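Local coordinates for 182aa long hypothetical protein (Pyrococcus horikoshii, PDB 2GAN) that probably transfers an acetyl group from acetyl-CoA to an acceptor, as a member of the GNAT acetyltransferase family, at the interface of chains A and B. Numbering follows the deposited sequence. Chains: chain A/B, 182aa long hypothetical protein.

Contact 1: the interface of chains A and B. Residues chain A 101, 141-143; chain B 165, 173-175.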
ATOM      1  N   LEU A 101       5.318 -14.930  20.366  1.00 29.72           N
ATOM      2  CA  LEU A 101       6.561 -14.765  19.621  1.00 30.06           C
ATOM      3  C   LEU A 101       7.752 -14.514  20.540  1.00 30.86           C
ATOM      4  O   LEU A 101       8.829 -14.131  20.080  1.00 31.28           O
ATOM      5  CB  LEU A 101       6.462 -13.626  18.606  1.00 29.41           C
ATOM      6  CG  LEU A 101       5.550 -13.820  17.395  1.00 31.90           C
ATOM      7  CD1 LEU A 101       6.050 -12.906  16.278  1.00 32.18           C
ATOM      8  CD2 LEU A 101       5.567 -15.265  16.926  1.00 32.32           C
ATOM      9  N   ASP A 141      13.472 -18.424  13.154  1.00 27.49           N
ATOM     10  CA  ASP A 141      12.504 -18.303  12.080  1.00 28.73           C
ATOM     11  C   ASP A 141      12.218 -16.812  11.900  1.00 28.24           C
ATOM     12  O   ASP A 141      12.057 -16.084  12.885  1.00 27.49           O
ATOM     13  CB  ASP A 141      11.214 -19.035  12.426  1.00 32.75           C
ATOM     14  CG  ASP A 141      11.408 -20.523  12.501  1.00 36.03           C
ATOM     15  OD1 ASP A 141      12.040 -21.067  11.569  1.00 38.62           O
ATOM     16  OD2 ASP A 141      10.931 -21.142  13.478  1.00 36.04           O
ATOM     17  N   PRO A 142      12.181 -16.339  10.640  1.00 27.44           N
ATOM     18  CA  PRO A 142      11.920 -14.935  10.290  1.00 26.03           C
ATOM     19  C   PRO A 142      10.465 -14.478  10.453  1.00 25.42           C
ATOM     20  O   PRO A 142       9.547 -15.115   9.937  1.00 22.78           O
ATOM     21  CB  PRO A 142      12.359 -14.851   8.826  1.00 26.99           C
ATOM     22  CG  PRO A 142      13.347 -15.961   8.678  1.00 25.04           C
ATOM     23  CD  PRO A 142      12.720 -17.069   9.479  1.00 26.08           C
ATOM     24  N   TYR A 143      10.276 -13.355  11.145  1.00 23.55           N
ATOM     25  CA  TYR A 143       8.949 -12.767  11.366  1.00 22.08           C
ATOM     26  C   TYR A 143       9.011 -11.276  11.043  1.00 22.79           C
ATOM     27  O   TYR A 143      10.044 -10.639  11.243  1.00 22.43           O
ATOM     28  CB  TYR A 143       8.525 -12.909  12.827  1.00 22.53           C
ATOM     29  CG  TYR A 143       8.108 -14.294  13.250  1.00 22.20           C
ATOM     30  CD1 TYR A 143       6.769 -14.661  13.245  1.00 24.67           C
ATOM     31  CD2 TYR A 143       9.050 -15.233  13.673  1.00 23.09           C
ATOM     32  CE1 TYR A 143       6.365 -15.925  13.653  1.00 26.21           C
ATOM     33  CE2 TYR A 143       8.659 -16.505  14.081  1.00 25.75           C
ATOM     34  CZ  TYR A 143       7.311 -16.841  14.070  1.00 25.08           C
ATOM     35  OH  TYR A 143       6.902 -18.084  14.484  1.00 27.88           O
TER
ATOM     36  N   ILE B 165       0.176 -14.917  10.241  1.00 29.49           N
ATOM     37  CA  ILE B 165      -0.009 -15.813  11.385  1.00 30.51           C
ATOM     38  C   ILE B 165      -0.861 -15.177  12.477  1.00 28.48           C
ATOM     39  O   ILE B 165      -1.637 -15.858  13.133  1.00 25.79           O
ATOM     40  CB  ILE B 165       1.312 -16.243  12.047  1.00 32.39           C
ATOM     41  CG1 ILE B 165       2.070 -15.012  12.542  1.00 34.33           C
ATOM     42  CG2 ILE B 165       2.129 -17.089  11.085  1.00 34.11           C
ATOM     43  CD1 ILE B 165       3.083 -15.332  13.610  1.00 35.08           C
ATOM     44  N   ILE B 173       1.003  -9.675  11.810  1.00 18.55           N
ATOM     45  CA  ILE B 173       2.306 -10.316  11.866  1.00 20.97           C
ATOM     46  C   ILE B 173       2.447 -11.380  10.777  1.00 20.06           C
ATOM     47  O   ILE B 173       1.524 -12.148  10.537  1.00 20.22           O
ATOM     48  CB  ILE B 173       2.550 -10.954  13.270  1.00 17.97           C
ATOM     49  CG1 ILE B 173       2.435  -9.869  14.353  1.00 22.70           C
ATOM     50  CG2 ILE B 173       3.932 -11.586  13.322  1.00 20.44           C
ATOM     51  CD1 ILE B 173       2.555 -10.366  15.780  1.00 19.13           C
ATOM     52  N   LEU B 174       3.593 -11.411  10.110  1.00 20.53           N
ATOM     53  CA  LEU B 174       3.823 -12.414   9.067  1.00 23.60           C
ATOM     54  C   LEU B 174       5.049 -13.262   9.378  1.00 23.18           C
ATOM     55  O   LEU B 174       6.065 -12.759   9.856  1.00 24.68           O
ATOM     56  CB  LEU B 174       4.003 -11.758   7.693  1.00 24.80           C
ATOM     57  CG  LEU B 174       2.824 -11.005   7.081  1.00 28.67           C
ATOM     58  CD1 LEU B 174       2.756  -9.614   7.682  1.00 29.39           C
ATOM     59  CD2 LEU B 174       3.011 -10.904   5.571  1.00 31.63           C
ATOM     60  N   LYS B 175       4.948 -14.554   9.090  1.00 25.16           N
ATOM     61  CA  LYS B 175       6.033 -15.494   9.340  1.00 26.93           C
ATOM     62  C   LYS B 175       6.536 -16.105   8.045  1.00 27.16           C
ATOM     63  O   LYS B 175       5.745 -16.456   7.172  1.00 27.77           O
ATOM     64  CB  LYS B 175       5.544 -16.597  10.279  1.00 28.60           C
ATOM     65  CG  LYS B 175       6.503 -17.763  10.505  1.00 27.54           C
ATOM     66  CD  LYS B 175       5.971 -18.626  11.653  1.00 27.90           C
ATOM     67  CE  LYS B 175       6.910 -19.764  12.048  1.00 30.23           C
ATOM     68  NZ  LYS B 175       6.654 -21.022  11.287  1.00 30.04           N
TER

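Contact 2: the interface of chains A and B. Residues chain A 153, 157, 162, 174; chain B 109, 112, 128, 144, 146.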
ATOM      1  N   TYR A 153      -4.887   2.819  -1.282  1.00 22.68           N
ATOM      2  CA  TYR A 153      -6.208   3.415  -1.396  1.00 22.05           C
ATOM      3  C   TYR A 153      -6.787   3.853  -0.066  1.00 22.71           C
ATOM      4  O   TYR A 153      -7.293   4.964   0.061  1.00 23.57           O
ATOM      5  CB  TYR A 153      -7.178   2.467  -2.096  1.00 21.42           C
ATOM      6  CG  TYR A 153      -7.060   2.512  -3.599  1.00 22.41           C
ATOM      7  CD1 TYR A 153      -6.155   1.694  -4.273  1.00 23.43           C
ATOM      8  CD2 TYR A 153      -7.819   3.412  -4.345  1.00 20.79           C
ATOM      9  CE1 TYR A 153      -6.008   1.773  -5.655  1.00 26.47           C
ATOM     10  CE2 TYR A 153      -7.680   3.505  -5.724  1.00 22.33           C
ATOM     11  CZ  TYR A 153      -6.773   2.682  -6.375  1.00 24.70           C
ATOM     12  OH  TYR A 153      -6.619   2.770  -7.739  1.00 25.62           O
ATOM     13  N   TYR A 157      -7.900   7.659   0.707  1.00 24.15           N
ATOM     14  CA  TYR A 157      -9.282   7.943   1.055  1.00 26.48           C
ATOM     15  C   TYR A 157      -9.421   8.517   2.466  1.00 30.47           C
ATOM     16  O   TYR A 157     -10.149   9.491   2.682  1.00 29.54           O
ATOM     17  CB  TYR A 157     -10.127   6.674   0.927  1.00 24.18           C
ATOM     18  CG  TYR A 157     -10.384   6.193  -0.492  1.00 23.34           C
ATOM     19  CD1 TYR A 157     -10.842   7.070  -1.473  1.00 22.66           C
ATOM     20  CD2 TYR A 157     -10.271   4.840  -0.825  1.00 23.01           C
ATOM     21  CE1 TYR A 157     -11.192   6.615  -2.748  1.00 20.88           C
ATOM     22  CE2 TYR A 157     -10.622   4.370  -2.103  1.00 22.20           C
ATOM     23  CZ  TYR A 157     -11.086   5.267  -3.051  1.00 21.78           C
ATOM     24  OH  TYR A 157     -11.487   4.815  -4.284  1.00 22.70           O
ATOM     25  N   PHE A 162     -12.855  10.112   4.257  1.00 36.81           N
ATOM     26  CA  PHE A 162     -13.423   8.793   4.503  1.00 36.52           C
ATOM     27  C   PHE A 162     -12.976   8.208   5.839  1.00 39.11           C
ATOM     28  O   PHE A 162     -11.879   8.490   6.317  1.00 40.92           O
ATOM     29  CB  PHE A 162     -13.070   7.825   3.363  1.00 32.07           C
ATOM     30  CG  PHE A 162     -13.809   8.094   2.073  1.00 28.02           C
ATOM     31  CD1 PHE A 162     -13.457   9.164   1.257  1.00 26.64           C
ATOM     32  CD2 PHE A 162     -14.868   7.279   1.682  1.00 27.23           C
ATOM     33  CE1 PHE A 162     -14.146   9.419   0.065  1.00 26.66           C
ATOM     34  CE2 PHE A 162     -15.562   7.524   0.496  1.00 28.06           C
ATOM     35  CZ  PHE A 162     -15.200   8.599  -0.314  1.00 25.10           C
ATOM     36  N   LEU A 174     -14.996   1.619   3.539  1.00 33.61           N
ATOM     37  CA  LEU A 174     -14.866   2.965   4.096  1.00 33.99           C
ATOM     38  C   LEU A 174     -16.059   3.809   3.661  1.00 34.60           C
ATOM     39  O   LEU A 174     -16.611   3.608   2.578  1.00 35.24           O
ATOM     40  CB  LEU A 174     -13.580   3.630   3.601  1.00 35.66           C
ATOM     41  CG  LEU A 174     -12.276   2.841   3.721  1.00 35.60           C
ATOM     42  CD1 LEU A 174     -11.198   3.537   2.914  1.00 36.90           C
ATOM     43  CD2 LEU A 174     -11.868   2.720   5.181  1.00 37.12           C
TER
ATOM     44  N   ILE B 109     -18.244   3.973  -5.030  1.00 21.84           N
ATOM     45  CA  ILE B 109     -17.231   4.622  -5.846  1.00 22.39           C
ATOM     46  C   ILE B 109     -16.183   3.551  -6.125  1.00 20.57           C
ATOM     47  O   ILE B 109     -15.674   2.927  -5.198  1.00 21.97           O
ATOM     48  CB  ILE B 109     -16.569   5.792  -5.100  1.00 23.84           C
ATOM     49  CG1 ILE B 109     -17.570   6.948  -4.953  1.00 25.68           C
ATOM     50  CG2 ILE B 109     -15.299   6.218  -5.836  1.00 23.42           C
ATOM     51  CD1 ILE B 109     -17.017   8.169  -4.249  1.00 21.18           C
ATOM     52  N   PHE B 112     -11.330   3.978  -9.466  1.00 20.66           N
ATOM     53  CA  PHE B 112     -10.652   5.255  -9.244  1.00 19.82           C
ATOM     54  C   PHE B 112      -9.154   5.125  -9.441  1.00 21.97           C
ATOM     55  O   PHE B 112      -8.466   4.502  -8.635  1.00 23.58           O
ATOM     56  CB  PHE B 112     -10.935   5.757  -7.826  1.00 16.75           C
ATOM     57  CG  PHE B 112     -10.199   7.028  -7.451  1.00 15.22           C
ATOM     58  CD1 PHE B 112     -10.030   8.065  -8.373  1.00 15.04           C
ATOM     59  CD2 PHE B 112      -9.744   7.212  -6.146  1.00 13.26           C
ATOM     60  CE1 PHE B 112      -9.420   9.273  -7.991  1.00 17.81           C
ATOM     61  CE2 PHE B 112      -9.136   8.405  -5.752  1.00 14.70           C
ATOM     62  CZ  PHE B 112      -8.972   9.441  -6.670  1.00 15.77           C
ATOM     63  N   LEU B 128     -12.412  12.483  -7.325  1.00 21.05           N
ATOM     64  CA  LEU B 128     -13.039  11.992  -6.100  1.00 22.55           C
ATOM     65  C   LEU B 128     -14.065  12.990  -5.579  1.00 24.46           C
ATOM     66  O   LEU B 128     -15.192  12.630  -5.227  1.00 26.34           O
ATOM     67  CB  LEU B 128     -11.974  11.745  -5.026  1.00 19.60           C
ATOM     68  CG  LEU B 128     -12.522  11.169  -3.727  1.00 19.74           C
ATOM     69  CD1 LEU B 128     -13.226   9.849  -4.011  1.00 18.10           C
ATOM     70  CD2 LEU B 128     -11.386  10.976  -2.727  1.00 19.38           C
ATOM     71  N   VAL B 144     -16.520   3.158  -0.383  1.00 28.13           N
ATOM     72  CA  VAL B 144     -15.447   2.596  -1.193  1.00 26.58           C
ATOM     73  C   VAL B 144     -14.994   1.297  -0.536  1.00 25.86           C
ATOM     74  O   VAL B 144     -15.148   1.109   0.670  1.00 24.83           O
ATOM     75  CB  VAL B 144     -14.222   3.543  -1.308  1.00 27.20           C
ATOM     76  CG1 VAL B 144     -14.534   4.694  -2.259  1.00 26.59           C
ATOM     77  CG2 VAL B 144     -13.835   4.072   0.072  1.00 26.74           C
ATOM     78  N   THR B 146     -11.693  -1.276  -0.083  1.00 23.12           N
ATOM     79  CA  THR B 146     -10.246  -1.377  -0.219  1.00 23.96           C
ATOM     80  C   THR B 146      -9.772  -2.788   0.140  1.00 23.88           C
ATOM     81  O   THR B 146     -10.508  -3.553   0.759  1.00 25.75           O
ATOM     82  CB  THR B 146      -9.546  -0.353   0.697  1.00 23.15           C
ATOM     83  OG1 THR B 146      -9.775  -0.703   2.069  1.00 25.57           O
ATOM     84  CG2 THR B 146     -10.110   1.046   0.453  1.00 21.82           C
TER

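Contact 3: the interface of chains A and B. Residues chain A 112, 124-125, 128; chain B 156, 160.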
ATOM      1  N   PHE A 112      13.535  -2.495   6.953  1.00 16.29           N
ATOM      2  CA  PHE A 112      13.788  -2.965   5.592  1.00 16.68           C
ATOM      3  C   PHE A 112      13.310  -1.925   4.595  1.00 16.04           C
ATOM      4  O   PHE A 112      12.115  -1.760   4.402  1.00 15.24           O
ATOM      5  CB  PHE A 112      13.017  -4.264   5.339  1.00 16.99           C
ATOM      6  CG  PHE A 112      13.145  -4.803   3.932  1.00 16.53           C
ATOM      7  CD1 PHE A 112      12.083  -5.492   3.345  1.00 20.07           C
ATOM      8  CD2 PHE A 112      14.322  -4.662   3.211  1.00 18.14           C
ATOM      9  CE1 PHE A 112      12.189  -6.036   2.062  1.00 19.60           C
ATOM     10  CE2 PHE A 112      14.441  -5.203   1.921  1.00 21.86           C
ATOM     11  CZ  PHE A 112      13.369  -5.890   1.349  1.00 18.72           C
ATOM     12  N   GLY A 124      16.254  -4.880  -2.853  1.00 20.17           N
ATOM     13  CA  GLY A 124      15.391  -5.404  -1.813  1.00 20.49           C
ATOM     14  C   GLY A 124      15.484  -6.917  -1.706  1.00 22.08           C
ATOM     15  O   GLY A 124      15.586  -7.465  -0.603  1.00 19.83           O
ATOM     16  N   SER A 125      15.456  -7.597  -2.851  1.00 20.76           N
ATOM     17  CA  SER A 125      15.535  -9.054  -2.870  1.00 21.94           C
ATOM     18  C   SER A 125      16.826  -9.547  -2.224  1.00 21.80           C
ATOM     19  O   SER A 125      16.808 -10.504  -1.452  1.00 23.43           O
ATOM     20  CB  SER A 125      15.462  -9.576  -4.311  1.00 21.36           C
ATOM     21  OG  SER A 125      14.249  -9.179  -4.935  1.00 24.63           O
ATOM     22  N   LEU A 128      16.658  -8.818   1.704  1.00 19.48           N
ATOM     23  CA  LEU A 128      15.741  -9.766   2.338  1.00 21.20           C
ATOM     24  C   LEU A 128      16.309 -11.189   2.355  1.00 24.16           C
ATOM     25  O   LEU A 128      16.335 -11.839   3.404  1.00 22.55           O
ATOM     26  CB  LEU A 128      14.378  -9.743   1.635  1.00 21.20           C
ATOM     27  CG  LEU A 128      13.202 -10.447   2.325  1.00 21.84           C
ATOM     28  CD1 LEU A 128      13.030  -9.927   3.755  1.00 21.74           C
ATOM     29  CD2 LEU A 128      11.936 -10.206   1.520  1.00 20.65           C
TER
ATOM     30  N   TYR B 156       4.639  -7.229  -0.776  1.00 22.35           N
ATOM     31  CA  TYR B 156       6.007  -7.609  -1.093  1.00 23.44           C
ATOM     32  C   TYR B 156       6.435  -8.846  -0.312  1.00 24.03           C
ATOM     33  O   TYR B 156       6.963  -9.801  -0.890  1.00 26.73           O
ATOM     34  CB  TYR B 156       6.944  -6.436  -0.806  1.00 21.75           C
ATOM     35  CG  TYR B 156       8.359  -6.597  -1.325  1.00 22.53           C
ATOM     36  CD1 TYR B 156       9.351  -7.189  -0.541  1.00 22.32           C
ATOM     37  CD2 TYR B 156       8.720  -6.100  -2.586  1.00 23.61           C
ATOM     38  CE1 TYR B 156      10.670  -7.274  -0.991  1.00 21.87           C
ATOM     39  CE2 TYR B 156      10.037  -6.182  -3.047  1.00 21.46           C
ATOM     40  CZ  TYR B 156      11.003  -6.767  -2.241  1.00 23.77           C
ATOM     41  OH  TYR B 156      12.309  -6.831  -2.670  1.00 24.71           O
ATOM     42  N   LYS B 160       7.328 -13.004  -1.195  1.00 36.42           N
ATOM     43  CA  LYS B 160       8.619 -13.579  -0.823  1.00 35.01           C
ATOM     44  C   LYS B 160       8.579 -14.729   0.185  1.00 33.24           C
ATOM     45  O   LYS B 160       9.543 -14.949   0.920  1.00 32.34           O
ATOM     46  CB  LYS B 160       9.535 -12.480  -0.290  1.00 37.60           C
ATOM     47  CG  LYS B 160      10.576 -11.985  -1.283  1.00 41.34           C
ATOM     48  CD  LYS B 160       9.950 -11.412  -2.533  1.00 43.21           C
ATOM     49  CE  LYS B 160      10.971 -10.624  -3.347  1.00 45.42           C
ATOM     50  NZ  LYS B 160      12.137 -11.450  -3.755  1.00 46.80           N
TER

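Contact 1: the interface of chains A and B
The phenol of A:Tyr143 and the aliphatic chain of B:Lys175 lie side by side and point the same way, where strand 141-146 of chain A runs antiparallel to strand 172-176 of chain B. The lysine, with CG anti to its backbone N (chi1 173°), runs along one side of the ring plane, above the CE1-CZ edge, and its CD methylene comes 3.3 Å from CZ of A:Tyr143. B:Ile165 arrives from another direction, nearly at right angles to the tyrosine, and its terminal CD1 methyl meets the ring edge in plane, 3.3 Å from CE1 of A:Tyr143. A:Leu101 lies on the opposite side of the ring plane from the lysine and meets B:Ile173 tip to tip, with CD1 of the leucine 3.9 Å from CG2 of the isoleucine. The contact is apolar packing of ring, methylenes and methyls. A:Tyr143 and B:Lys175 form an antiparallel bridge of the non-hydrogen-bonded kind, the backbone bonds being expected at the neighbouring pairs. An alanine at A:Tyr143 would probably open a gap between B:Ile165 and the lysine chain and set that chain free to turn. Farther out, A:Asp141 and the lysine amine may attract each other through charge without touching. Beyond its extended methylenes the lysine bends at the last torsion (chi4 -90°), leaving NZ of B:Lys175 4.8 Å from the carboxylate OD2 of A:Asp141.

Contact 2: the interface of chains A and B
One face of the A:Tyr157 ring carries the CG1 methyl of B:Val144, a CH-pi contact 4.0 Å from the ring centroid and displaced toward the rim. B:Phe112 and this tyrosine run antiparallel past each other, CD2 of the phenylalanine lying 3.7 Å from CE1 of A:Tyr157, while the methyls of B:Leu128 approach the same flank of the phenol. CD1 of A:Tyr157 in turn sits over the rim of one face of A:Phe162. A:Tyr153 works through its edge: the carbonyl O of B:Phe112 lies in the ring plane and accepts a hydrogen bond of 2.7 Å from the phenol OH of A:Tyr153, which meets the carbonyl at 158°. B:Val144 is gripped by both its backbone and its side chain. Its N and O each bond to A:Leu174, the bond from the leucine N to the valine O being nearly straight (174° at H, 2.9 Å). Its CG2 methyl, set between its own backbone N and carbonyl carbon, turns to CB of A:Leu174 (3.6 Å) and to the A:Phe162 ring. Farther along the strand, the CG2 methyl of B:Thr146 meets CD1 of A:Leu174 at 3.7 Å. The site continues a beta-sheet of chain B with a strand of chain A and seals the join with aromatics, so that the C-terminal part of one subunit appears to complete the acetyltransferase fold of the other.

Contact 3: the interface of chains A and B
B:Tyr156 crosses A:Phe112 at about a right angle, presenting its CE1 corner to the edge of the phenylalanine ring, in plane, with CE1 of the tyrosine 3.6 Å from CE1 of A:Phe112. This is the close-packed part of the contact. The phenol reaches it because CG of B:Tyr156 stands anti to the backbone N (chi1 -169°), sending the ring away from its helix and toward the start of helix 123-137. There the hydroxyl OH of B:Tyr156 comes 3.2 Å from the backbone N of A:Ser125, a near approach rather than a clear hydrogen bond. A:Leu128, one turn farther along the helix, packs beside the tyrosine, its CD2 methyl lying 4.1 Å from CE1 of B:Tyr156. The same CD2 also touches the stem of B:Lys160, 3.6 Å from CG. Beyond that point the contact becomes looser and more polar. The lysine chain turns twice, the second time at its last torsion (chi4 59°), which brings NZ back to a weak hydrogen bond of 3.3 Å with the hydroxyl OG of A:Ser125, a tie that probably contributes little to holding the lysine tip. A:Gly124 ends the glycine-rich QxxGxG motif whose backbone amides bind the CoA pyrophosphate in GNAT enzymes, so the B:Tyr156 hydroxyl may border the cofactor site. The contact sits where helix 152-159 and the following loop of chain B cover the first turns of helix 123-137, beside strand 106-114 of chain A.

Contacts 1 and 3 lie about 15 Å apart between the centres of their C-alpha atoms; contact 2 is about 30 Å from contact 1 and 28 Å from contact 3. The interface is two-fold symmetric, and contact 2 shows, with chains exchanged, elements divided between the others: strands 141-146 and 172-176, as in contact 1, and the helix beginning at 152 with B:Phe112 and B:Leu128, which are A:Phe112 and A:Leu128 in contact 3. Together they suggest a reciprocal exchange of C-terminal segments that would give two composite folds and a stable dimer, although the structure alone does not establish the oligomer in solution.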